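Local coordinates for putative esterase (Sulfolobus solfataricus P2, PDB 2RAU), which is probably a lipase or esterase of the alpha/beta-hydrolase superfamily, hydrolysing ester bonds in substrates that remain to be identified, and binds calcium, at residues Y101-L110 with S271-R279; I218-P226 with K262-A270. One frame throughout, in Å; residues are numbered along the deposited sequence.

Interaction 1 of 2, residues Y101-L110 with S271-R279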
loop_
_atom_site.group_PDB
_atom_site.type_symbol
_atom_site.label_atom_id
_atom_site.label_comp_id
_atom_site.label_asym_id
_atom_site.label_seq_id
_atom_site.Cartn_x
_atom_site.Cartn_y
_atom_site.Cartn_z
ATOM N N TYR A 101 4.749 -4.205 -6.755
ATOM C CA TYR A 101 3.968 -5.106 -7.565
ATOM C C TYR A 101 4.289 -4.851 -9.028
ATOM O O TYR A 101 4.904 -3.843 -9.356
ATOM C CB TYR A 101 2.498 -4.826 -7.401
ATOM C CG TYR A 101 1.959 -4.959 -6.007
ATOM C CD1 TYR A 101 2.127 -6.145 -5.276
ATOM C CD2 TYR A 101 1.234 -3.929 -5.433
ATOM C CE1 TYR A 101 1.590 -6.279 -3.996
ATOM C CE2 TYR A 101 0.684 -4.055 -4.173
ATOM C CZ TYR A 101 0.848 -5.229 -3.452
ATOM O OH TYR A 101 0.271 -5.306 -2.199
ATOM N N ARG A 102 3.783 -5.712 -9.903
ATOM C CA ARG A 102 4.020 -5.578 -11.348
ATOM C C ARG A 102 3.532 -4.241 -11.916
ATOM O O ARG A 102 4.053 -3.747 -12.944
ATOM C CB ARG A 102 3.403 -6.764 -12.100
ATOM C CG ARG A 102 3.948 -8.117 -11.642
ATOM C CD ARG A 102 3.382 -9.231 -12.442
ATOM N NE ARG A 102 3.671 -10.509 -11.813
ATOM C CZ ARG A 102 3.819 -11.667 -12.453
ATOM N NH1 ARG A 102 3.739 -11.766 -13.762
ATOM N NH2 ARG A 102 4.090 -12.741 -11.752
ATOM N N THR A 103 2.519 -3.685 -11.269
ATOM C CA THR A 103 1.948 -2.358 -11.593
ATOM C C THR A 103 3.007 -1.260 -11.553
ATOM O O THR A 103 2.901 -0.257 -12.245
ATOM C CB THR A 103 0.785 -2.023 -10.630
ATOM O OG1 THR A 103 1.229 -2.289 -9.285
ATOM C CG2 THR A 103 -0.466 -2.789 -11.024
ATOM N N HIS A 104 4.084 -1.493 -10.790
ATOM C CA HIS A 104 5.141 -0.546 -10.685
ATOM C C HIS A 104 6.080 -0.494 -11.894
ATOM O O HIS A 104 6.983 0.335 -11.914
ATOM C CB HIS A 104 5.950 -0.759 -9.429
ATOM C CG HIS A 104 6.693 0.445 -8.972
ATOM N ND1 HIS A 104 6.106 1.701 -8.852
ATOM C CD2 HIS A 104 7.975 0.589 -8.547
ATOM C CE1 HIS A 104 7.014 2.553 -8.401
ATOM N NE2 HIS A 104 8.153 1.901 -8.203
ATOM N N TYR A 105 5.809 -1.323 -12.898
ATOM C CA TYR A 105 6.625 -1.401 -14.113
ATOM C C TYR A 105 5.816 -1.078 -15.370
ATOM O O TYR A 105 6.369 -1.083 -16.484
ATOM C CB TYR A 105 7.293 -2.785 -14.206
ATOM C CG TYR A 105 8.319 -2.891 -13.111
ATOM C CD1 TYR A 105 9.557 -2.356 -13.298
ATOM C CD2 TYR A 105 8.001 -3.441 -11.868
ATOM C CE1 TYR A 105 10.453 -2.340 -12.295
ATOM C CE2 TYR A 105 8.883 -3.415 -10.859
ATOM C CZ TYR A 105 10.128 -2.882 -11.091
ATOM O OH TYR A 105 11.104 -2.855 -10.132
ATOM N N VAL A 106 4.558 -0.684 -15.192
ATOM C CA VAL A 106 3.676 -0.325 -16.345
ATOM C C VAL A 106 3.937 1.139 -16.828
ATOM O O VAL A 106 3.886 2.082 -16.041
ATOM C CB VAL A 106 2.184 -0.538 -15.952
ATOM C CG1 VAL A 106 1.187 -0.093 -17.119
ATOM C CG2 VAL A 106 1.941 -1.994 -15.538
ATOM N N PRO A 107 4.244 1.333 -18.133
ATOM C CA PRO A 107 4.399 2.693 -18.586
ATOM C C PRO A 107 3.084 3.484 -18.504
ATOM O O PRO A 107 2.002 2.954 -18.748
ATOM C CB PRO A 107 4.808 2.553 -20.050
ATOM C CG PRO A 107 5.165 1.137 -20.226
ATOM C CD PRO A 107 4.385 0.380 -19.231
ATOM N N PRO A 108 3.178 4.762 -18.137
ATOM C CA PRO A 108 1.983 5.554 -17.964
ATOM C C PRO A 108 1.286 5.915 -19.270
ATOM O O PRO A 108 0.099 6.286 -19.270
ATOM C CB PRO A 108 2.513 6.783 -17.235
ATOM C CG PRO A 108 3.924 6.955 -17.767
ATOM C CD PRO A 108 4.415 5.513 -17.845
ATOM N N PHE A 109 1.991 5.795 -20.393
ATOM C CA PHE A 109 1.441 6.240 -21.679
ATOM C C PHE A 109 0.713 5.125 -22.405
ATOM O O PHE A 109 0.138 5.381 -23.451
ATOM C CB PHE A 109 2.540 6.832 -22.586
ATOM C CG PHE A 109 3.724 5.928 -22.768
ATOM C CD1 PHE A 109 3.697 4.883 -23.694
ATOM C CD2 PHE A 109 4.818 6.052 -21.932
ATOM C CE1 PHE A 109 4.762 4.040 -23.813
ATOM C CE2 PHE A 109 5.866 5.217 -22.056
ATOM C CZ PHE A 109 5.823 4.178 -22.978
ATOM N N LEU A 110 0.764 3.897 -21.909
ATOM C CA LEU A 110 0.031 2.811 -22.601
ATOM C C LEU A 110 -1.463 3.028 -22.399
ATOM O O LEU A 110 -1.886 3.594 -21.370
ATOM C CB LEU A 110 0.440 1.410 -22.077
ATOM C CG LEU A 110 1.886 0.941 -22.320
ATOM C CD1 LEU A 110 1.983 -0.524 -21.824
ATOM C CD2 LEU A 110 2.316 1.132 -23.789
ATOM N N SER A 271 2.584 10.312 -6.236
ATOM C CA SER A 271 3.536 9.231 -6.371
ATOM C C SER A 271 2.943 7.842 -6.627
ATOM O O SER A 271 3.673 6.861 -6.674
ATOM C CB SER A 271 4.470 9.202 -5.151
ATOM O OG SER A 271 3.787 9.053 -3.926
ATOM N N PHE A 272 1.636 7.758 -6.772
ATOM C CA PHE A 272 1.001 6.506 -7.146
ATOM C C PHE A 272 1.482 5.995 -8.521
ATOM O O PHE A 272 1.899 6.764 -9.355
ATOM C CB PHE A 272 -0.516 6.677 -7.250
ATOM C CG PHE A 272 -1.265 6.641 -5.902
ATOM C CD1 PHE A 272 -0.918 5.762 -4.911
ATOM C CD2 PHE A 272 -2.322 7.485 -5.691
ATOM C CE1 PHE A 272 -1.608 5.721 -3.723
ATOM C CE2 PHE A 272 -3.036 7.434 -4.496
ATOM C CZ PHE A 272 -2.653 6.563 -3.518
ATOM N N ASP A 273 1.369 4.670 -8.728
ATOM C CA ASP A 273 1.425 4.067 -10.051
ATOM C C ASP A 273 0.189 4.500 -10.858
ATOM O O ASP A 273 -0.838 4.813 -10.304
ATOM C CB ASP A 273 1.445 2.537 -9.964
ATOM C CG ASP A 273 2.763 1.978 -9.432
ATOM O OD1 ASP A 273 3.828 2.493 -9.834
ATOM O OD2 ASP A 273 2.718 0.917 -8.746
ATOM N N PRO A 274 0.297 4.533 -12.192
ATOM C CA PRO A 274 -0.831 5.002 -12.995
ATOM C C PRO A 274 -2.046 4.087 -13.090
ATOM O O PRO A 274 -3.147 4.547 -13.343
ATOM C CB PRO A 274 -0.206 5.149 -14.397
ATOM C CG PRO A 274 1.008 4.242 -14.367
ATOM C CD PRO A 274 1.503 4.275 -12.991
ATOM N N TYR A 275 -1.815 2.785 -12.985
ATOM C CA TYR A 275 -2.823 1.779 -13.300
ATOM C C TYR A 275 -2.823 0.588 -12.374
ATOM O O TYR A 275 -1.789 0.189 -11.833
ATOM C CB TYR A 275 -2.609 1.248 -14.708
ATOM C CG TYR A 275 -2.582 2.277 -15.827
ATOM C CD1 TYR A 275 -3.720 3.034 -16.113
ATOM C CD2 TYR A 275 -1.473 2.422 -16.651
ATOM C CE1 TYR A 275 -3.724 3.963 -17.161
ATOM C CE2 TYR A 275 -1.486 3.303 -17.715
ATOM C CZ TYR A 275 -2.625 4.062 -17.959
ATOM O OH TYR A 275 -2.689 4.945 -19.000
ATOM N N TRP A 276 -4.002 -0.014 -12.262
ATOM C CA TRP A 276 -4.235 -1.177 -11.419
ATOM C C TRP A 276 -5.085 -2.165 -12.218
ATOM O O TRP A 276 -6.006 -1.761 -12.849
ATOM C CB TRP A 276 -4.992 -0.775 -10.169
ATOM C CG TRP A 276 -5.082 -1.813 -9.126
ATOM C CD1 TRP A 276 -6.177 -2.582 -8.808
ATOM C CD2 TRP A 276 -4.038 -2.218 -8.226
ATOM N NE1 TRP A 276 -5.864 -3.440 -7.762
ATOM C CE2 TRP A 276 -4.561 -3.231 -7.391
ATOM C CE3 TRP A 276 -2.721 -1.819 -8.031
ATOM C CZ2 TRP A 276 -3.805 -3.832 -6.376
ATOM C CZ3 TRP A 276 -1.991 -2.405 -7.020
ATOM C CH2 TRP A 276 -2.531 -3.395 -6.201
ATOM N N PRO A 277 -4.744 -3.469 -12.198
ATOM C CA PRO A 277 -5.507 -4.407 -12.989
ATOM C C PRO A 277 -6.917 -4.636 -12.483
ATOM O O PRO A 277 -7.163 -4.805 -11.270
ATOM C CB PRO A 277 -4.677 -5.688 -12.902
ATOM C CG PRO A 277 -4.031 -5.591 -11.540
ATOM C CD PRO A 277 -3.660 -4.129 -11.442
ATOM N N TYR A 278 -7.857 -4.606 -13.413
ATOM C CA TYR A 278 -9.239 -5.017 -13.120
ATOM C C TYR A 278 -9.370 -6.458 -12.625
ATOM O O TYR A 278 -10.302 -6.778 -11.891
ATOM C CB TYR A 278 -10.169 -4.842 -14.365
ATOM C CG TYR A 278 -10.966 -3.542 -14.330
ATOM C CD1 TYR A 278 -12.011 -3.373 -13.426
ATOM C CD2 TYR A 278 -10.698 -2.502 -15.211
ATOM C CE1 TYR A 278 -12.754 -2.194 -13.387
ATOM C CE2 TYR A 278 -11.416 -1.327 -15.158
ATOM C CZ TYR A 278 -12.454 -1.186 -14.242
ATOM O OH TYR A 278 -13.180 -0.010 -14.164
ATOM N N ARG A 279 -8.463 -7.326 -13.053
ATOM C CA ARG A 279 -8.607 -8.748 -12.818
ATOM C C ARG A 279 -8.771 -9.064 -11.301
ATOM O O ARG A 279 -9.612 -9.885 -10.897
ATOM C CB ARG A 279 -7.437 -9.498 -13.509
ATOM C CG ARG A 279 -7.403 -11.017 -13.360
ATOM C CD ARG A 279 -8.646 -11.558 -13.931
ATOM N NE ARG A 279 -8.653 -13.005 -14.112
ATOM C CZ ARG A 279 -8.572 -13.619 -15.293
ATOM N NH1 ARG A 279 -8.414 -12.954 -16.437
ATOM N NH2 ARG A 279 -8.650 -14.931 -15.334
HETATM O O HOH W 1 3.429 -1.566 -6.962
HETATM O O HOH W 2 0.580 -0.187 -7.816
HETATM O O HOH W 3 0.490 0.913 -12.996
#
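The backbones meet at three points, with CA atoms 5.7 to 6.3 Å apart, pairing Thr103 with Trp276 in strand 275-277, His104 with Asp273 and Pro108 with Pro274. His104, in the 3-10 turn 102-105, donates from ND1 to Asp273 OD1 over 2.6 Å with an N-H...O angle of 162°. The carboxylate offers its syn lone pair and the acceptor lies near the imidazole plane, although the two flat groups are turned about 50° apart. Glu64 accepts from NE2, so the ring is gripped at both nitrogens, and the paired carboxylates would tend to stabilise a protonated imidazole. Asp273 OD2 lies within hydrogen-bonding distance of two waters, either of which can donate to it: one is held by Tyr101 N, the other lies 2.6 Å from Thr103 OG1. Replacing this aspartate with alanine would probably leave ND1 without its acceptor, the ring held from the NE2 side alone, and take a shared partner from both waters. The loop 101-110 follows strand 94-100 of the central alpha/beta-hydrolase sheet; Tyr101 touches the probable nucleophile elbow, sends its OH to Pro57 O and meets Trp276 CH2 obliquely through CE2. A chi1 of 48° puts Thr103 OG1 toward the second water and CG2 against Pro277 CD, a tight 3.5 Å. A third water donates to both Thr103 O and Tyr275 O. Farther along, the Tyr275 ring takes Val106 CG1 at its edge, 3.7 Å from CD2, and its hydroxyl reaches the type I turn Pro107-Leu110, where it makes at most a weak hydrogen bond to Leu110 O.

Interaction 2 of 2, residues I218-P226 with K262-A270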
loop_
_atom_site.group_PDB
_atom_site.type_symbol
_atom_site.label_atom_id
_atom_site.label_comp_id
_atom_site.label_asym_id
_atom_site.label_seq_id
_atom_site.Cartn_x
_atom_site.Cartn_y
_atom_site.Cartn_z
ATOM N N ILE A 218 -1.598 17.600 -11.508
ATOM C CA ILE A 218 -2.385 18.557 -10.753
ATOM C C ILE A 218 -2.030 18.579 -9.291
ATOM O O ILE A 218 -1.923 19.652 -8.702
ATOM C CB ILE A 218 -3.897 18.316 -10.898
ATOM C CG1 ILE A 218 -4.683 19.379 -10.089
ATOM C CG2 ILE A 218 -4.323 16.919 -10.522
ATOM C CD1 ILE A 218 -6.182 19.493 -10.508
ATOM N N TRP A 219 -1.788 17.427 -8.691
ATOM C CA TRP A 219 -1.491 17.395 -7.242
ATOM C C TRP A 219 -0.185 18.104 -6.904
ATOM O O TRP A 219 -0.127 18.964 -6.020
ATOM C CB TRP A 219 -1.470 15.955 -6.739
ATOM C CG TRP A 219 -2.762 15.206 -6.971
ATOM C CD1 TRP A 219 -3.072 14.438 -8.045
ATOM C CD2 TRP A 219 -3.894 15.171 -6.114
ATOM N NE1 TRP A 219 -4.342 13.965 -7.940
ATOM C CE2 TRP A 219 -4.874 14.404 -6.758
ATOM C CE3 TRP A 219 -4.184 15.739 -4.869
ATOM C CZ2 TRP A 219 -6.109 14.133 -6.188
ATOM C CZ3 TRP A 219 -5.399 15.471 -4.308
ATOM C CH2 TRP A 219 -6.347 14.671 -4.968
ATOM N N SER A 220 0.860 17.776 -7.643
ATOM C CA SER A 220 2.146 18.437 -7.469
ATOM C C SER A 220 2.081 19.954 -7.771
ATOM O O SER A 220 2.702 20.739 -7.075
ATOM C CB SER A 220 3.232 17.676 -8.281
ATOM O OG SER A 220 3.117 17.935 -9.666
ATOM N N TYR A 221 1.369 20.350 -8.830
ATOM C CA TYR A 221 1.212 21.757 -9.174
ATOM C C TYR A 221 0.549 22.500 -8.012
ATOM O O TYR A 221 0.981 23.577 -7.654
ATOM C CB TYR A 221 0.401 21.902 -10.447
ATOM C CG TYR A 221 0.042 23.321 -10.760
ATOM C CD1 TYR A 221 0.956 24.159 -11.373
ATOM C CD2 TYR A 221 -1.193 23.863 -10.359
ATOM C CE1 TYR A 221 0.638 25.494 -11.635
ATOM C CE2 TYR A 221 -1.504 25.171 -10.604
ATOM C CZ TYR A 221 -0.590 25.990 -11.237
ATOM O OH TYR A 221 -0.902 27.298 -11.482
ATOM N N ALA A 222 -0.489 21.898 -7.441
ATOM C CA ALA A 222 -1.304 22.490 -6.366
ATOM C C ALA A 222 -0.585 22.548 -5.025
ATOM O O ALA A 222 -0.830 23.451 -4.226
ATOM C CB ALA A 222 -2.625 21.764 -6.241
ATOM N N LEU A 223 0.368 21.660 -4.783
ATOM C CA LEU A 223 1.147 21.750 -3.554
ATOM C C LEU A 223 2.024 22.981 -3.599
ATOM O O LEU A 223 2.192 23.646 -2.594
ATOM C CB LEU A 223 2.031 20.519 -3.333
ATOM C CG LEU A 223 2.876 20.380 -2.073
ATOM C CD1 LEU A 223 2.049 20.642 -0.826
ATOM C CD2 LEU A 223 3.657 19.038 -2.017
ATOM N N ALA A 224 2.642 23.237 -4.743
ATOM C CA ALA A 224 3.527 24.390 -4.908
ATOM C C ALA A 224 2.753 25.673 -5.098
ATOM O O ALA A 224 3.260 26.690 -4.701
ATOM C CB ALA A 224 4.518 24.178 -6.094
ATOM N N ASN A 225 1.546 25.613 -5.671
ATOM C CA ASN A 225 0.729 26.771 -6.009
ATOM C C ASN A 225 -0.708 26.637 -5.490
ATOM O O ASN A 225 -1.686 26.531 -6.288
ATOM C CB ASN A 225 0.714 26.933 -7.528
ATOM C CG ASN A 225 2.105 27.065 -8.095
ATOM O OD1 ASN A 225 2.755 28.086 -7.917
ATOM N ND2 ASN A 225 2.592 26.002 -8.681
ATOM N N PRO A 226 -0.835 26.545 -4.160
ATOM C CA PRO A 226 -2.121 26.139 -3.555
ATOM C C PRO A 226 -3.281 27.115 -3.640
ATOM O O PRO A 226 -4.424 26.729 -3.463
ATOM C CB PRO A 226 -1.731 25.850 -2.107
ATOM C CG PRO A 226 -0.602 26.779 -1.850
ATOM C CD PRO A 226 0.185 26.747 -3.124
ATOM N N LYS A 262 -2.099 19.156 3.171
ATOM C CA LYS A 262 -1.704 19.011 1.749
ATOM C C LYS A 262 -0.276 18.551 1.569
ATOM O O LYS A 262 0.038 17.835 0.611
ATOM C CB LYS A 262 -1.945 20.303 0.952
ATOM C CG LYS A 262 -1.057 21.474 1.285
ATOM C CD LYS A 262 -1.487 22.712 0.505
ATOM C CE LYS A 262 -0.504 23.869 0.652
ATOM N NZ LYS A 262 -0.559 24.368 2.013
ATOM N N GLU A 263 0.605 18.976 2.471
ATOM C CA GLU A 263 2.020 18.615 2.425
ATOM C C GLU A 263 2.253 17.110 2.563
ATOM O O GLU A 263 3.274 16.580 2.086
ATOM C CB GLU A 263 2.803 19.351 3.520
ATOM C CG GLU A 263 2.920 20.859 3.332
ATOM C CD GLU A 263 1.689 21.635 3.678
ATOM O OE1 GLU A 263 0.800 21.192 4.429
ATOM O OE2 GLU A 263 1.645 22.743 3.194
ATOM N N ASP A 264 1.310 16.447 3.224
ATOM C CA ASP A 264 1.306 14.977 3.380
ATOM C C ASP A 264 0.510 14.298 2.254
ATOM O O ASP A 264 0.974 13.313 1.661
ATOM C CB ASP A 264 0.736 14.569 4.745
ATOM C CG ASP A 264 1.564 15.110 5.905
ATOM O OD1 ASP A 264 2.805 15.220 5.748
ATOM O OD2 ASP A 264 0.995 15.442 6.970
HETATM N N MSE A 265 -0.644 14.848 1.920
HETATM C CA MSE A 265 -1.597 14.175 1.007
HETATM C C MSE A 265 -1.191 14.273 -0.445
HETATM O O MSE A 265 -1.314 13.307 -1.199
HETATM C CB MSE A 265 -3.011 14.698 1.138
HETATM C CG MSE A 265 -3.673 14.516 2.508
HETATM SE SE MSE A 265 -3.973 12.600 2.769
HETATM C CE MSE A 265 -3.761 12.646 4.715
ATOM N N PHE A 266 -0.786 15.465 -0.846
ATOM C CA PHE A 266 -0.503 15.696 -2.283
ATOM C C PHE A 266 0.669 14.813 -2.780
ATOM O O PHE A 266 0.584 14.287 -3.906
ATOM C CB PHE A 266 -0.323 17.196 -2.596
ATOM C CG PHE A 266 -1.646 18.028 -2.553
ATOM C CD1 PHE A 266 -2.850 17.509 -2.038
ATOM C CD2 PHE A 266 -1.629 19.367 -2.908
ATOM C CE1 PHE A 266 -3.981 18.287 -1.953
ATOM C CE2 PHE A 266 -2.767 20.133 -2.826
ATOM C CZ PHE A 266 -3.938 19.588 -2.381
ATOM N N PRO A 267 1.776 14.707 -1.988
ATOM C CA PRO A 267 2.843 13.778 -2.404
ATOM C C PRO A 267 2.462 12.328 -2.556
ATOM O O PRO A 267 3.001 11.688 -3.451
ATOM C CB PRO A 267 3.963 14.024 -1.399
ATOM C CG PRO A 267 3.738 15.399 -0.925
ATOM C CD PRO A 267 2.219 15.499 -0.825
ATOM N N ILE A 268 1.490 11.851 -1.770
ATOM C CA ILE A 268 0.972 10.480 -1.853
ATOM C C ILE A 268 0.242 10.324 -3.164
ATOM O O ILE A 268 0.499 9.407 -3.917
ATOM C CB ILE A 268 0.064 10.066 -0.617
ATOM C CG1 ILE A 268 0.948 9.937 0.639
ATOM C CG2 ILE A 268 -0.753 8.782 -0.952
ATOM C CD1 ILE A 268 0.199 9.863 2.050
ATOM N N LEU A 269 -0.687 11.226 -3.448
ATOM C CA LEU A 269 -1.455 11.140 -4.685
ATOM C C LEU A 269 -0.520 11.207 -5.885
ATOM O O LEU A 269 -0.675 10.466 -6.842
ATOM C CB LEU A 269 -2.504 12.248 -4.729
ATOM C CG LEU A 269 -3.913 11.885 -4.190
ATOM C CD1 LEU A 269 -4.593 10.976 -5.167
ATOM C CD2 LEU A 269 -3.921 11.306 -2.772
ATOM N N ALA A 270 0.449 12.109 -5.807
ATOM C CA ALA A 270 1.370 12.336 -6.910
ATOM C C ALA A 270 2.222 11.093 -7.247
ATOM O O ALA A 270 2.600 10.910 -8.409
ATOM C CB ALA A 270 2.263 13.521 -6.620
#
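Trp219, Leu223 and Phe266 carry an apolar packing of two nearly antiparallel helices, 218-224 and 262-270, in the long insertion between sheet strands 170-176 and 297-302. The axes approach to 8.5 Å at 156°. Trp219 turns the edge of its indole toward the face of Phe266 in an offset edge-to-face pair, planes 74° apart, with CE3 3.6 Å from Phe266 CD1. Lys262 CB lies over the other face of the phenyl ring. One face of the indole receives Leu269: its CG stands 3.5 Å from the centroid of the six-membered ring, 5° off the normal, a CH-pi contact over the face. Trp219 NE1 donates to Arg211 O. In alpha/beta-hydrolases an insertion at this point of the sheet commonly forms a cap, and these helices probably belong to one; Leu242 of helix 238-248 packs on Trp219, Ala222 and Phe266. Leu223 is a knob in the hole formed by Lys262, Glu263, Phe266 and Pro267, its CD2 3.8 Å from Pro267 CG near the kink of the second helix. At the outer end Lys262 lays CE 3.6 Å from Pro226 CB, then bends at its last torsion to bring NZ within 3.0 Å of Glu263 OE2 in a salt bridge.

Both contacts are largely buried, but interaction 1 lies nearer the middle of the chain, about 13 Å from its centre against about 19 Å for interaction 2. Residues 262-279 run through both: helix 262-270 packs within the insertion, and the chain then passes directly to strand 275-277, which meets a loop that follows strand 94-100 of the alpha/beta-hydrolase sheet. Interaction 2 is thus nested inside the loop closed by interaction 1, their centres about 20 Å apart. The chemistry differs accordingly. Between the insertion and the sheet domain, bound waters and a buried histidine-carboxylate bond share the work with prolines and aromatics; between the two helices the contact is apolar, with charge confined to its outer end.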